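Local atomic coordinates of esterase A (Caulobacter crescentus, PDB entry 5GKV), a protein that probably hydrolyses ester bonds through a nucleophilic serine, in the manner of the penicillin-binding proteins and serine beta-lactamases, whose fold it shares. Residues Glu40-Arg44 with Arg66-Pro72; Ile208-Asp212 with Arg257-Pro262; Ala219-Thr225 with Asn363-Asn367; Ser341-Cys347 with Leu369-Ser375. Residue numbers count along the deposited sequence, not the author numbering.

Contact 1: Glu40-Arg44 with Arg66-Pro72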
loop_
_atom_site.group_PDB
_atom_site.type_symbol
_atom_site.label_atom_id
_atom_site.label_comp_id
_atom_site.label_asym_id
_atom_site.label_seq_id
_atom_site.Cartn_x
_atom_site.Cartn_y
_atom_site.Cartn_z
ATOM N N GLU A 40 -14.279 -7.327 -14.524
ATOM C CA GLU A 40 -14.082 -7.600 -13.107
ATOM C C GLU A 40 -14.297 -9.074 -12.822
ATOM O O GLU A 40 -14.900 -9.806 -13.621
ATOM C CB GLU A 40 -15.068 -6.792 -12.235
ATOM C CG GLU A 40 -14.906 -5.276 -12.321
ATOM C CD GLU A 40 -13.733 -4.739 -11.487
ATOM O OE1 GLU A 40 -12.751 -5.476 -11.231
ATOM O OE2 GLU A 40 -13.805 -3.557 -11.081
ATOM N N LEU A 41 -13.826 -9.488 -11.642
ATOM C CA LEU A 41 -14.360 -10.672 -10.973
ATOM C C LEU A 41 -15.254 -10.187 -9.834
ATOM O O LEU A 41 -16.479 -10.209 -9.955
ATOM C CB LEU A 41 -13.239 -11.584 -10.471
ATOM C CG LEU A 41 -13.663 -12.850 -9.716
ATOM C CD1 LEU A 41 -14.624 -13.694 -10.591
ATOM C CD2 LEU A 41 -12.441 -13.676 -9.310
ATOM N N GLY A 42 -14.653 -9.697 -8.749
ATOM C CA GLY A 42 -15.396 -8.984 -7.729
ATOM C C GLY A 42 -14.637 -7.743 -7.298
ATOM O O GLY A 42 -13.411 -7.644 -7.468
ATOM N N ALA A 43 -15.378 -6.784 -6.737
ATOM C CA ALA A 43 -14.742 -5.531 -6.350
ATOM C C ALA A 43 -15.600 -4.789 -5.334
ATOM O O ALA A 43 -16.821 -4.977 -5.250
ATOM C CB ALA A 43 -14.483 -4.635 -7.572
ATOM N N ARG A 44 -14.941 -3.914 -4.590
ATOM C CA ARG A 44 -15.625 -3.018 -3.669
ATOM C C ARG A 44 -14.946 -1.658 -3.743
ATOM O O ARG A 44 -13.708 -1.568 -3.804
ATOM C CB ARG A 44 -15.601 -3.579 -2.237
ATOM C CG ARG A 44 -16.528 -2.862 -1.254
ATOM C CD ARG A 44 -16.513 -3.573 0.091
ATOM N NE ARG A 44 -17.511 -3.067 1.034
ATOM C CZ ARG A 44 -17.666 -3.581 2.256
ATOM N NH1 ARG A 44 -16.876 -4.579 2.658
ATOM N NH2 ARG A 44 -18.576 -3.097 3.070
ATOM N N ARG A 66 -17.258 -18.033 -9.540
ATOM C CA ARG A 66 -18.407 -17.118 -9.599
ATOM C C ARG A 66 -19.643 -17.715 -8.926
ATOM O O ARG A 66 -20.769 -17.522 -9.389
ATOM C CB ARG A 66 -18.735 -16.707 -11.042
ATOM C CG ARG A 66 -17.651 -15.863 -11.693
ATOM C CD ARG A 66 -18.011 -15.421 -13.122
ATOM N NE ARG A 66 -16.910 -14.577 -13.548
ATOM C CZ ARG A 66 -16.933 -13.250 -13.539
ATOM N NH1 ARG A 66 -18.035 -12.596 -13.210
ATOM N NH2 ARG A 66 -15.844 -12.582 -13.878
ATOM N N GLN A 67 -19.434 -18.443 -7.835
ATOM C CA GLN A 67 -20.525 -18.989 -7.033
ATOM C C GLN A 67 -20.707 -18.292 -5.693
ATOM O O GLN A 67 -21.656 -18.621 -4.975
ATOM C CB GLN A 67 -20.296 -20.489 -6.777
ATOM C CG GLN A 67 -20.272 -21.328 -8.076
ATOM C CD GLN A 67 -19.716 -22.734 -7.886
ATOM O OE1 GLN A 67 -19.263 -23.085 -6.803
ATOM N NE2 GLN A 67 -19.757 -23.551 -8.950
ATOM N N VAL A 68 -19.820 -17.374 -5.320
ATOM C CA VAL A 68 -19.839 -16.745 -3.995
ATOM C C VAL A 68 -19.787 -15.235 -4.189
ATOM O O VAL A 68 -18.881 -14.747 -4.872
ATOM C CB VAL A 68 -18.653 -17.196 -3.127
ATOM C CG1 VAL A 68 -18.652 -16.442 -1.770
ATOM C CG2 VAL A 68 -18.638 -18.710 -2.939
ATOM N N PRO A 69 -20.699 -14.458 -3.618
ATOM C CA PRO A 69 -20.663 -13.008 -3.858
ATOM C C PRO A 69 -19.490 -12.338 -3.151
ATOM O O PRO A 69 -19.090 -12.727 -2.048
ATOM C CB PRO A 69 -22.008 -12.517 -3.303
ATOM C CG PRO A 69 -22.466 -13.600 -2.384
ATOM C CD PRO A 69 -21.937 -14.880 -2.934
ATOM N N PHE A 70 -18.937 -11.317 -3.812
ATOM C CA PHE A 70 -17.975 -10.410 -3.183
ATOM C C PHE A 70 -18.751 -9.499 -2.238
ATOM O O PHE A 70 -19.463 -8.597 -2.691
ATOM C CB PHE A 70 -17.244 -9.610 -4.256
ATOM C CG PHE A 70 -15.945 -8.994 -3.801
ATOM C CD1 PHE A 70 -15.945 -7.819 -3.037
ATOM C CD2 PHE A 70 -14.724 -9.568 -4.146
ATOM C CE1 PHE A 70 -14.766 -7.230 -2.652
ATOM C CE2 PHE A 70 -13.524 -8.984 -3.752
ATOM C CZ PHE A 70 -13.535 -7.828 -2.994
ATOM N N GLY A 71 -18.627 -9.736 -0.934
ATOM C CA GLY A 71 -19.600 -9.237 0.015
ATOM C C GLY A 71 -19.011 -8.414 1.143
ATOM O O GLY A 71 -17.813 -8.102 1.157
ATOM N N PRO A 72 -19.856 -8.057 2.123
ATOM C CA PRO A 72 -19.408 -7.156 3.201
ATOM C C PRO A 72 -18.202 -7.643 3.979
ATOM O O PRO A 72 -17.416 -6.807 4.450
ATOM C CB PRO A 72 -20.645 -7.064 4.112
ATOM C CG PRO A 72 -21.787 -7.277 3.219
ATOM C CD PRO A 72 -21.317 -8.269 2.162
HETATM O O HOH W 1 -17.855 -9.896 -12.367
HETATM O O HOH W 2 -15.398 -6.726 0.927
#
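At the start of strand 42-49 of the antiparallel sheet, the chain meets the loop between strands 52-60 and 76-77. E40, just ahead of the strand, offers its backbone: R66 NH2 donates to E40 O at 2.9 Å, while the E40 carboxylate turns to R374 and Y360. L41 CD1 lies over one face of the R66 guanidinium, 3.7 Å from R66 NH2; a water accepting from R66 NH1 lies within bonding distance of L41 O. Glycine suits G42, because a CB would clash with F70 CD2. The F70 ring sets one face against the G42-A43 backbone, G42 C being 3.6 Å from F70 CD2. A43 points away from the loop; its methyl touches F35 and Y360. R44 CB approaches the ring, 3.8 Å from F70 CE1, and R44 NH1 donates to P72 O at 2.9 Å; NE pairs with D56. R66 of the loop and R44 of the strand thus each bond a carbonyl of the other segment, with F70 packed between, so the attachment depends little on the accepting residues' side chains.

Contact 2: Ile208-Asp212 with Arg257-Pro262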
loop_
_atom_site.group_PDB
_atom_site.type_symbol
_atom_site.label_atom_id
_atom_site.label_comp_id
_atom_site.label_asym_id
_atom_site.label_seq_id
_atom_site.Cartn_x
_atom_site.Cartn_y
_atom_site.Cartn_z
ATOM N N ILE A 208 -2.468 -7.017 8.888
ATOM C CA ILE A 208 -1.165 -7.427 8.371
ATOM C C ILE A 208 -0.747 -8.624 9.214
ATOM O O ILE A 208 -0.492 -8.484 10.419
ATOM C CB ILE A 208 -0.125 -6.301 8.426
ATOM C CG1 ILE A 208 -0.569 -5.120 7.547
ATOM C CG2 ILE A 208 1.236 -6.822 7.966
ATOM C CD1 ILE A 208 0.400 -3.913 7.594
ATOM N N GLY A 209 -0.713 -9.803 8.589
ATOM C CA GLY A 209 -0.679 -11.049 9.330
ATOM C C GLY A 209 -2.088 -11.508 9.662
ATOM O O GLY A 209 -2.698 -11.029 10.621
ATOM N N LEU A 210 -2.623 -12.429 8.865
ATOM C CA LEU A 210 -4.025 -12.802 8.943
ATOM C C LEU A 210 -4.178 -14.161 9.606
ATOM O O LEU A 210 -3.692 -15.159 9.049
ATOM C CB LEU A 210 -4.622 -12.830 7.535
ATOM C CG LEU A 210 -6.132 -12.975 7.435
ATOM C CD1 LEU A 210 -6.854 -11.757 8.004
ATOM C CD2 LEU A 210 -6.502 -13.212 5.954
ATOM N N PRO A 211 -4.833 -14.261 10.767
ATOM C CA PRO A 211 -5.007 -15.574 11.410
ATOM C C PRO A 211 -5.837 -16.524 10.556
ATOM O O PRO A 211 -6.716 -16.109 9.793
ATOM C CB PRO A 211 -5.733 -15.240 12.722
ATOM C CG PRO A 211 -5.491 -13.783 12.950
ATOM C CD PRO A 211 -5.383 -13.167 11.585
ATOM N N ASP A 212 -5.560 -17.826 10.718
ATOM C CA ASP A 212 -6.269 -18.860 9.967
ATOM C C ASP A 212 -7.785 -18.711 10.044
ATOM O O ASP A 212 -8.485 -19.050 9.078
ATOM C CB ASP A 212 -5.904 -20.259 10.480
ATOM C CG ASP A 212 -4.558 -20.759 9.973
ATOM O OD1 ASP A 212 -3.700 -19.939 9.607
ATOM O OD2 ASP A 212 -4.359 -21.994 9.955
ATOM N N ARG A 257 -0.387 -15.760 3.942
ATOM C CA ARG A 257 -1.347 -14.928 4.661
ATOM C C ARG A 257 -0.940 -14.714 6.112
ATOM O O ARG A 257 -1.085 -13.606 6.642
ATOM C CB ARG A 257 -2.731 -15.563 4.590
ATOM C CG ARG A 257 -3.263 -15.629 3.168
ATOM C CD ARG A 257 -4.591 -16.349 3.098
ATOM N NE ARG A 257 -4.973 -16.548 1.703
ATOM C CZ ARG A 257 -5.970 -17.329 1.297
ATOM N NH1 ARG A 257 -6.701 -18.000 2.179
ATOM N NH2 ARG A 257 -6.236 -17.442 0.004
ATOM N N ARG A 258 -0.426 -15.764 6.768
ATOM C CA ARG A 258 -0.207 -15.732 8.214
ATOM C C ARG A 258 0.926 -14.787 8.607
ATOM O O ARG A 258 0.836 -14.096 9.632
ATOM C CB ARG A 258 0.098 -17.144 8.742
ATOM C CG ARG A 258 -1.108 -18.065 8.939
ATOM C CD ARG A 258 -0.714 -19.354 9.704
ATOM N NE ARG A 258 0.007 -20.314 8.860
ATOM C CZ ARG A 258 -0.576 -21.262 8.129
ATOM N NH1 ARG A 258 -1.895 -21.396 8.137
ATOM N NH2 ARG A 258 0.162 -22.083 7.383
ATOM N N VAL A 259 2.015 -14.772 7.835
ATOM C CA VAL A 259 3.190 -13.983 8.204
ATOM C C VAL A 259 2.911 -12.507 7.950
ATOM O O VAL A 259 1.836 -12.138 7.464
ATOM C CB VAL A 259 4.447 -14.448 7.440
ATOM C CG1 VAL A 259 4.812 -15.875 7.835
ATOM C CG2 VAL A 259 4.239 -14.336 5.915
ATOM N N GLU A 260 3.872 -11.650 8.278
ATOM C CA GLU A 260 3.748 -10.217 8.046
ATOM C C GLU A 260 4.700 -9.826 6.928
ATOM O O GLU A 260 5.915 -9.991 7.064
ATOM C CB GLU A 260 4.074 -9.422 9.305
ATOM C CG GLU A 260 3.176 -9.725 10.476
ATOM C CD GLU A 260 3.369 -8.710 11.589
ATOM O OE1 GLU A 260 4.005 -7.651 11.322
ATOM O OE2 GLU A 260 2.890 -8.976 12.713
ATOM N N ILE A 261 4.150 -9.320 5.831
ATOM C CA ILE A 261 4.956 -8.739 4.762
ATOM C C ILE A 261 4.389 -7.342 4.523
ATOM O O ILE A 261 3.503 -7.166 3.670
ATOM C CB ILE A 261 4.941 -9.624 3.504
ATOM C CG1 ILE A 261 5.387 -11.052 3.859
ATOM C CG2 ILE A 261 5.846 -9.016 2.412
ATOM C CD1 ILE A 261 5.361 -12.048 2.702
ATOM N N PRO A 262 4.827 -6.331 5.282
ATOM C CA PRO A 262 4.185 -5.005 5.200
ATOM C C PRO A 262 4.348 -4.303 3.852
ATOM O O PRO A 262 3.790 -3.213 3.664
ATOM C CB PRO A 262 4.876 -4.219 6.334
ATOM C CG PRO A 262 5.351 -5.284 7.298
ATOM C CD PRO A 262 5.796 -6.408 6.388
HETATM O O HOH W 3 0.264 -9.706 12.880
HETATM O O HOH W 4 -1.761 -10.610 6.009
#
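This is a partly buried contact of a loop packed against the C-terminal end of a helix and the turn after it: the chain leaving strand 206-208 runs beside the end of helix 253-258. Its backbone core is one strong bond: L210 N donates to R257 O at 2.9 Å, nearly straight, using a carbonyl at the end of the helix. A water extends the link by accepting from G209 N and donating to R257 O. G209 sits in the tightest place: its CA is 3.3 Å from V259 O and 3.4 Å from R258 O, both CA-H...O contacts, and at its positive phi a side chain would jam against the preceding carbonyl and crowd E260 CG. I208 and L210 are buried. I208 CG2 meets P262 CG at 4.4 Å, and I208 also touches L194 of helix 190-202 and V85 of helix 82-95, while L210 packs on L75, V218 and H267. E260 lays its CB 4.1 Å from I208 CG2, but its carboxylate goes to T189 and to G191 N near the start of helix 190-202. On the solvent side R258 NH1 forms a salt bridge to D212 OD1 at 2.7 Å. I208 and P262 therefore pack at one end, a charged pair closes the exposed end, and between them is a main-chain bond, beside a glycine whose backbone angles and close neighbours suit a residue without CB.

Contact 3: Ala219-Thr225 with Asn363-Asn367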
loop_
_atom_site.group_PDB
_atom_site.type_symbol
_atom_site.label_atom_id
_atom_site.label_comp_id
_atom_site.label_asym_id
_atom_site.label_seq_id
_atom_site.Cartn_x
_atom_site.Cartn_y
_atom_site.Cartn_z
ATOM N N ALA A 219 -10.838 -13.559 -0.631
ATOM C CA ALA A 219 -11.227 -13.766 -2.020
ATOM C C ALA A 219 -10.149 -14.519 -2.782
ATOM O O ALA A 219 -8.959 -14.336 -2.537
ATOM C CB ALA A 219 -11.477 -12.417 -2.697
ATOM N N ASP A 220 -10.571 -15.373 -3.716
ATOM C CA ASP A 220 -9.669 -15.852 -4.759
ATOM C C ASP A 220 -9.134 -14.687 -5.572
ATOM O O ASP A 220 -9.835 -13.708 -5.827
ATOM C CB ASP A 220 -10.385 -16.776 -5.759
ATOM C CG ASP A 220 -10.833 -18.083 -5.162
ATOM O OD1 ASP A 220 -10.365 -18.457 -4.068
ATOM O OD2 ASP A 220 -11.662 -18.739 -5.822
ATOM N N LEU A 221 -7.920 -14.845 -6.070
ATOM C CA LEU A 221 -7.352 -13.912 -7.023
ATOM C C LEU A 221 -7.367 -14.517 -8.420
ATOM O O LEU A 221 -7.247 -15.733 -8.597
ATOM C CB LEU A 221 -5.920 -13.550 -6.626
ATOM C CG LEU A 221 -5.796 -12.862 -5.266
ATOM C CD1 LEU A 221 -4.336 -12.718 -4.894
ATOM C CD2 LEU A 221 -6.471 -11.496 -5.345
ATOM N N MET A 222 -7.542 -13.655 -9.410
ATOM C CA MET A 222 -7.336 -14.014 -10.800
ATOM C C MET A 222 -6.102 -13.271 -11.279
ATOM O O MET A 222 -6.074 -12.036 -11.263
ATOM C CB MET A 222 -8.553 -13.666 -11.647
ATOM C CG MET A 222 -8.459 -14.191 -13.064
ATOM S SD MET A 222 -9.917 -13.733 -14.009
ATOM C CE MET A 222 -10.946 -13.062 -12.708
ATOM N N ARG A 223 -5.084 -14.023 -11.682
ATOM C CA ARG A 223 -3.805 -13.444 -12.042
ATOM C C ARG A 223 -3.920 -12.723 -13.389
ATOM O O ARG A 223 -4.872 -12.939 -14.143
ATOM C CB ARG A 223 -2.726 -14.535 -12.065
ATOM C CG ARG A 223 -2.750 -15.503 -13.265
ATOM C CD ARG A 223 -4.077 -16.288 -13.418
ATOM N NE ARG A 223 -4.501 -16.856 -12.144
ATOM C CZ ARG A 223 -5.723 -17.291 -11.871
ATOM N NH1 ARG A 223 -6.708 -17.215 -12.774
ATOM N NH2 ARG A 223 -5.973 -17.782 -10.664
ATOM N N PRO A 224 -2.987 -11.814 -13.687
ATOM C CA PRO A 224 -3.155 -10.958 -14.870
ATOM C C PRO A 224 -3.150 -11.759 -16.162
ATOM O O PRO A 224 -2.543 -12.827 -16.256
ATOM C CB PRO A 224 -1.949 -10.013 -14.798
ATOM C CG PRO A 224 -1.544 -10.017 -13.365
ATOM C CD PRO A 224 -1.831 -11.406 -12.869
ATOM N N THR A 225 -3.848 -11.222 -17.168
ATOM C CA THR A 225 -3.851 -11.845 -18.492
ATOM C C THR A 225 -2.508 -11.676 -19.201
ATOM O O THR A 225 -2.123 -12.529 -20.010
ATOM C CB THR A 225 -4.985 -11.264 -19.351
ATOM O OG1 THR A 225 -4.732 -9.879 -19.624
ATOM C CG2 THR A 225 -6.330 -11.384 -18.631
ATOM N N ASN A 363 -10.348 -8.320 -6.996
ATOM C CA ASN A 363 -9.583 -9.555 -7.073
ATOM C C ASN A 363 -9.225 -9.989 -8.489
ATOM O O ASN A 363 -8.420 -10.912 -8.635
ATOM C CB ASN A 363 -10.303 -10.705 -6.335
ATOM C CG ASN A 363 -11.690 -11.005 -6.882
ATOM O OD1 ASN A 363 -12.223 -10.269 -7.698
ATOM N ND2 ASN A 363 -12.296 -12.091 -6.392
ATOM N N LYS A 364 -9.748 -9.342 -9.523
ATOM C CA LYS A 364 -9.238 -9.551 -10.878
ATOM C C LYS A 364 -8.053 -8.608 -11.115
ATOM O O LYS A 364 -8.210 -7.381 -11.148
ATOM C CB LYS A 364 -10.330 -9.352 -11.922
ATOM C CG LYS A 364 -9.822 -9.557 -13.362
ATOM C CD LYS A 364 -10.968 -9.456 -14.363
ATOM C CE LYS A 364 -10.469 -9.524 -15.813
ATOM N NZ LYS A 364 -9.842 -10.851 -16.106
ATOM N N GLN A 365 -6.865 -9.184 -11.268
ATOM C CA GLN A 365 -5.644 -8.396 -11.391
ATOM C C GLN A 365 -5.460 -7.918 -12.824
ATOM O O GLN A 365 -5.518 -8.717 -13.760
ATOM C CB GLN A 365 -4.446 -9.232 -10.942
ATOM C CG GLN A 365 -4.585 -9.694 -9.500
ATOM C CD GLN A 365 -3.350 -10.430 -8.979
ATOM O OE1 GLN A 365 -2.733 -11.220 -9.690
ATOM N NE2 GLN A 365 -2.985 -10.155 -7.742
ATOM N N GLY A 366 -5.253 -6.615 -12.994
ATOM C CA GLY A 366 -4.876 -6.059 -14.276
ATOM C C GLY A 366 -3.365 -6.031 -14.414
ATOM O O GLY A 366 -2.627 -6.587 -13.602
ATOM N N ASN A 367 -2.895 -5.362 -15.463
ATOM C CA ASN A 367 -1.453 -5.273 -15.665
ATOM C C ASN A 367 -0.944 -3.836 -15.591
ATOM O O ASN A 367 0.151 -3.543 -16.090
ATOM C CB ASN A 367 -1.058 -5.918 -16.994
ATOM C CG ASN A 367 -1.455 -5.076 -18.188
ATOM O OD1 ASN A 367 -2.510 -4.435 -18.188
ATOM N ND2 ASN A 367 -0.602 -5.065 -19.214
HETATM O O HOH W 5 -6.920 -10.994 -14.681
#
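Q365, N363 and M222 give up the most surface here, and between them they define a short parallel pairing of two loops, whose end-to-end directions differ by 18°. M222 is its centre: M222 N donates to N363 O and M222 O accepts from Q365 N, both at 3.0 Å, so that M222 is bridged with K364 in a single parallel beta bridge. The unbranched M222 side chain extends along K364, with SD 3.6 Å from K364 NZ, and also meets L41. N363 adds a side-chain bond, ND2 to D220 O at 3.0 Å, while its OD1 accepts from G42 N; an amide suits this place because it can donate to one segment, at D220 O, and accept from the strand start at G42. Q365 points toward the other loop, where its OE1 lies 3.3 Å from P224 CD and 3.4 Å from R223 CA. P224, which has no amide proton to give, continues the pairing through a CA-H...O contact, CA to Q365 O at 3.4 Å, and a water donates to both R223 O and Q365 O. The 363-367 loop directly follows strand 356-362 of the central sheet and precedes helix 373-384, and N363 also ties it to strand 42-49. Its partner, 219-225, belongs to the long connection between strand 206-208 and helix 235-241, with A219 and L221 resting on T76 of strand 76-77.

Contact 4: Ser341-Cys347 with Leu369-Ser375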
loop_
_atom_site.group_PDB
_atom_site.type_symbol
_atom_site.label_atom_id
_atom_site.label_comp_id
_atom_site.label_asym_id
_atom_site.label_seq_id
_atom_site.Cartn_x
_atom_site.Cartn_y
_atom_site.Cartn_z
ATOM N N SER A 341 -0.771 2.318 -4.315
ATOM C CA SER A 341 -1.487 1.378 -5.154
ATOM C C SER A 341 -0.848 0.002 -5.042
ATOM O O SER A 341 0.283 -0.140 -4.573
ATOM C CB SER A 341 -1.506 1.842 -6.618
ATOM O OG SER A 341 -2.071 3.139 -6.701
ATOM N N GLY A 342 -1.584 -1.006 -5.495
ATOM C CA GLY A 342 -1.164 -2.381 -5.338
ATOM C C GLY A 342 -1.161 -3.119 -6.663
ATOM O O GLY A 342 -1.893 -2.780 -7.599
ATOM N N TRP A 343 -0.295 -4.132 -6.728
ATOM C CA TRP A 343 -0.225 -5.061 -7.851
ATOM C C TRP A 343 -1.615 -5.524 -8.279
ATOM O O TRP A 343 -2.358 -6.111 -7.490
ATOM C CB TRP A 343 0.631 -6.268 -7.441
ATOM C CG TRP A 343 0.740 -7.316 -8.503
ATOM C CD1 TRP A 343 -0.048 -8.428 -8.654
ATOM C CD2 TRP A 343 1.710 -7.366 -9.554
ATOM N NE1 TRP A 343 0.364 -9.158 -9.752
ATOM C CE2 TRP A 343 1.442 -8.529 -10.317
ATOM C CE3 TRP A 343 2.780 -6.547 -9.924
ATOM C CZ2 TRP A 343 2.203 -8.884 -11.425
ATOM C CZ3 TRP A 343 3.537 -6.904 -11.025
ATOM C CH2 TRP A 343 3.244 -8.062 -11.765
ATOM N N GLY A 344 -1.970 -5.268 -9.528
ATOM C CA GLY A 344 -3.233 -5.724 -10.059
ATOM C C GLY A 344 -4.342 -4.689 -10.043
ATOM O O GLY A 344 -5.332 -4.856 -10.770
ATOM N N GLY A 345 -4.215 -3.631 -9.242
ATOM C CA GLY A 345 -5.116 -2.507 -9.417
ATOM C C GLY A 345 -5.722 -1.890 -8.169
ATOM O O GLY A 345 -6.366 -0.848 -8.282
ATOM N N SER A 346 -5.530 -2.490 -6.989
ATOM C CA SER A 346 -6.075 -1.891 -5.773
ATOM C C SER A 346 -5.379 -0.565 -5.447
ATOM O O SER A 346 -4.269 -0.279 -5.905
ATOM C CB SER A 346 -5.945 -2.856 -4.585
ATOM O OG SER A 346 -4.595 -2.967 -4.121
ATOM N N CYS A 347 -6.042 0.253 -4.629
ATOM C CA CYS A 347 -5.407 1.486 -4.178
ATOM C C CYS A 347 -6.161 2.028 -2.975
ATOM O O CYS A 347 -7.317 1.669 -2.725
ATOM C CB CYS A 347 -5.361 2.548 -5.288
ATOM S SG CYS A 347 -6.993 3.301 -5.633
ATOM N N LEU A 369 0.668 -1.218 -13.249
ATOM C CA LEU A 369 1.338 -1.215 -11.956
ATOM C C LEU A 369 0.733 -0.167 -11.027
ATOM O O LEU A 369 0.580 -0.407 -9.822
ATOM C CB LEU A 369 2.835 -0.976 -12.158
ATOM C CG LEU A 369 3.487 -2.101 -12.968
ATOM C CD1 LEU A 369 4.783 -1.654 -13.647
ATOM C CD2 LEU A 369 3.722 -3.309 -12.067
ATOM N N ILE A 370 0.393 1.005 -11.569
ATOM C CA ILE A 370 -0.373 2.023 -10.860
ATOM C C ILE A 370 -1.359 2.625 -11.850
ATOM O O ILE A 370 -1.208 2.501 -13.071
ATOM C CB ILE A 370 0.504 3.141 -10.241
ATOM C CG1 ILE A 370 1.346 3.814 -11.323
ATOM C CG2 ILE A 370 1.402 2.581 -9.140
ATOM C CD1 ILE A 370 2.318 4.855 -10.789
ATOM N N GLY A 371 -2.380 3.279 -11.306
ATOM C CA GLY A 371 -3.367 3.942 -12.138
ATOM C C GLY A 371 -4.210 2.990 -12.961
ATOM O O GLY A 371 -4.498 3.275 -14.131
ATOM N N ASP A 372 -4.587 1.855 -12.389
ATOM C CA ASP A 372 -5.514 0.967 -13.073
ATOM C C ASP A 372 -6.773 1.762 -13.398
ATOM O O ASP A 372 -7.343 2.391 -12.495
ATOM C CB ASP A 372 -5.853 -0.236 -12.193
ATOM C CG ASP A 372 -6.747 -1.238 -12.889
ATOM O OD1 ASP A 372 -7.940 -0.936 -13.138
ATOM O OD2 ASP A 372 -6.240 -2.344 -13.198
ATOM N N PRO A 373 -7.233 1.774 -14.655
ATOM C CA PRO A 373 -8.347 2.662 -15.009
ATOM C C PRO A 373 -9.647 2.348 -14.292
ATOM O O PRO A 373 -10.477 3.252 -14.171
ATOM C CB PRO A 373 -8.496 2.471 -16.529
ATOM C CG PRO A 373 -7.803 1.184 -16.826
ATOM C CD PRO A 373 -6.665 1.114 -15.845
ATOM N N ARG A 374 -9.869 1.105 -13.840
ATOM C CA ARG A 374 -11.073 0.830 -13.049
ATOM C C ARG A 374 -11.118 1.723 -11.811
ATOM O O ARG A 374 -12.157 2.324 -11.494
ATOM C CB ARG A 374 -11.129 -0.655 -12.660
ATOM C CG ARG A 374 -11.230 -1.617 -13.879
ATOM C CD ARG A 374 -11.025 -3.071 -13.458
ATOM N NE ARG A 374 -9.640 -3.321 -13.024
ATOM C CZ ARG A 374 -9.236 -4.440 -12.422
ATOM N NH1 ARG A 374 -10.110 -5.407 -12.145
ATOM N NH2 ARG A 374 -7.960 -4.583 -12.091
ATOM N N SER A 375 -9.984 1.872 -11.127
ATOM C CA SER A 375 -9.945 2.701 -9.924
ATOM C C SER A 375 -9.967 4.183 -10.275
ATOM O O SER A 375 -10.662 4.969 -9.616
ATOM C CB SER A 375 -8.707 2.359 -9.076
ATOM O OG SER A 375 -7.485 2.795 -9.670
HETATM O O HOH W 6 -3.702 3.439 -8.588
HETATM O O HOH W 7 -2.311 -0.589 -9.462
HETATM O O HOH W 8 -4.348 1.012 -9.421
#
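Apolar packing joins W343 CZ3 to L369 CD2 at 3.7 Å, the indole also standing edge-to-face with F79. Van der Waals contacts bring S341 CB to 3.9 Å from I370 CG2 and C347 SG to 4.0 Å from S375 CB, residues small enough to let helix 373-384 approach the sheet; at G345 a CB would clash with D372 OD2 and R374 NH2. Water provides polar links across the middle: one lies between G342 O and L369 O, the latter bond weak, a second joins S341 OG, which also bonds the Y331 hydroxyl, to G371 N, and a third joins G345 O to D372 N. Within each segment the bonds are direct. G342-G345 is a type II turn, with glycine at G344 where phi is positive. D372 is the N-cap, its OD1 accepting from R374 N at 2.9 Å and forming a salt bridge with R374 NE at 2.9 Å; R374 is shared with E40. S341-G342, opening the turn, probably matches the last two residues of the beta-lactamase KTG motif; S80 OG, probably the nucleophile, bonds S341 O and, weakly, W343 N. Glycines and waters thus let the helix start capped by D372 come close to a turn that probably helps form the oxyanion hole.

How the contacts relate
Contacts 1, 3 and 4 form a touching cluster: centres of 1 and 3 lie 12 Å apart, of 3 and 4 11 Å, of 1 and 4 17 Å. They gather round the antiparallel sheet, where strand 42-49 neighbours 356-362, itself next to 347-351. G42 N to N363 OD1, G366 N to G344 O and the E40-R374 salt bridge connect them. Contact 2 stands apart, its nearest atoms about 5 Å from contact 3, near helices 82-95 and 190-202. Along the chain contact 1 closes first; contact 3 crosses both 2 and 4. The long connection that contains both 208-212 and 219-225 therefore relates the helical region to the sheet, between which this family's active site normally lies.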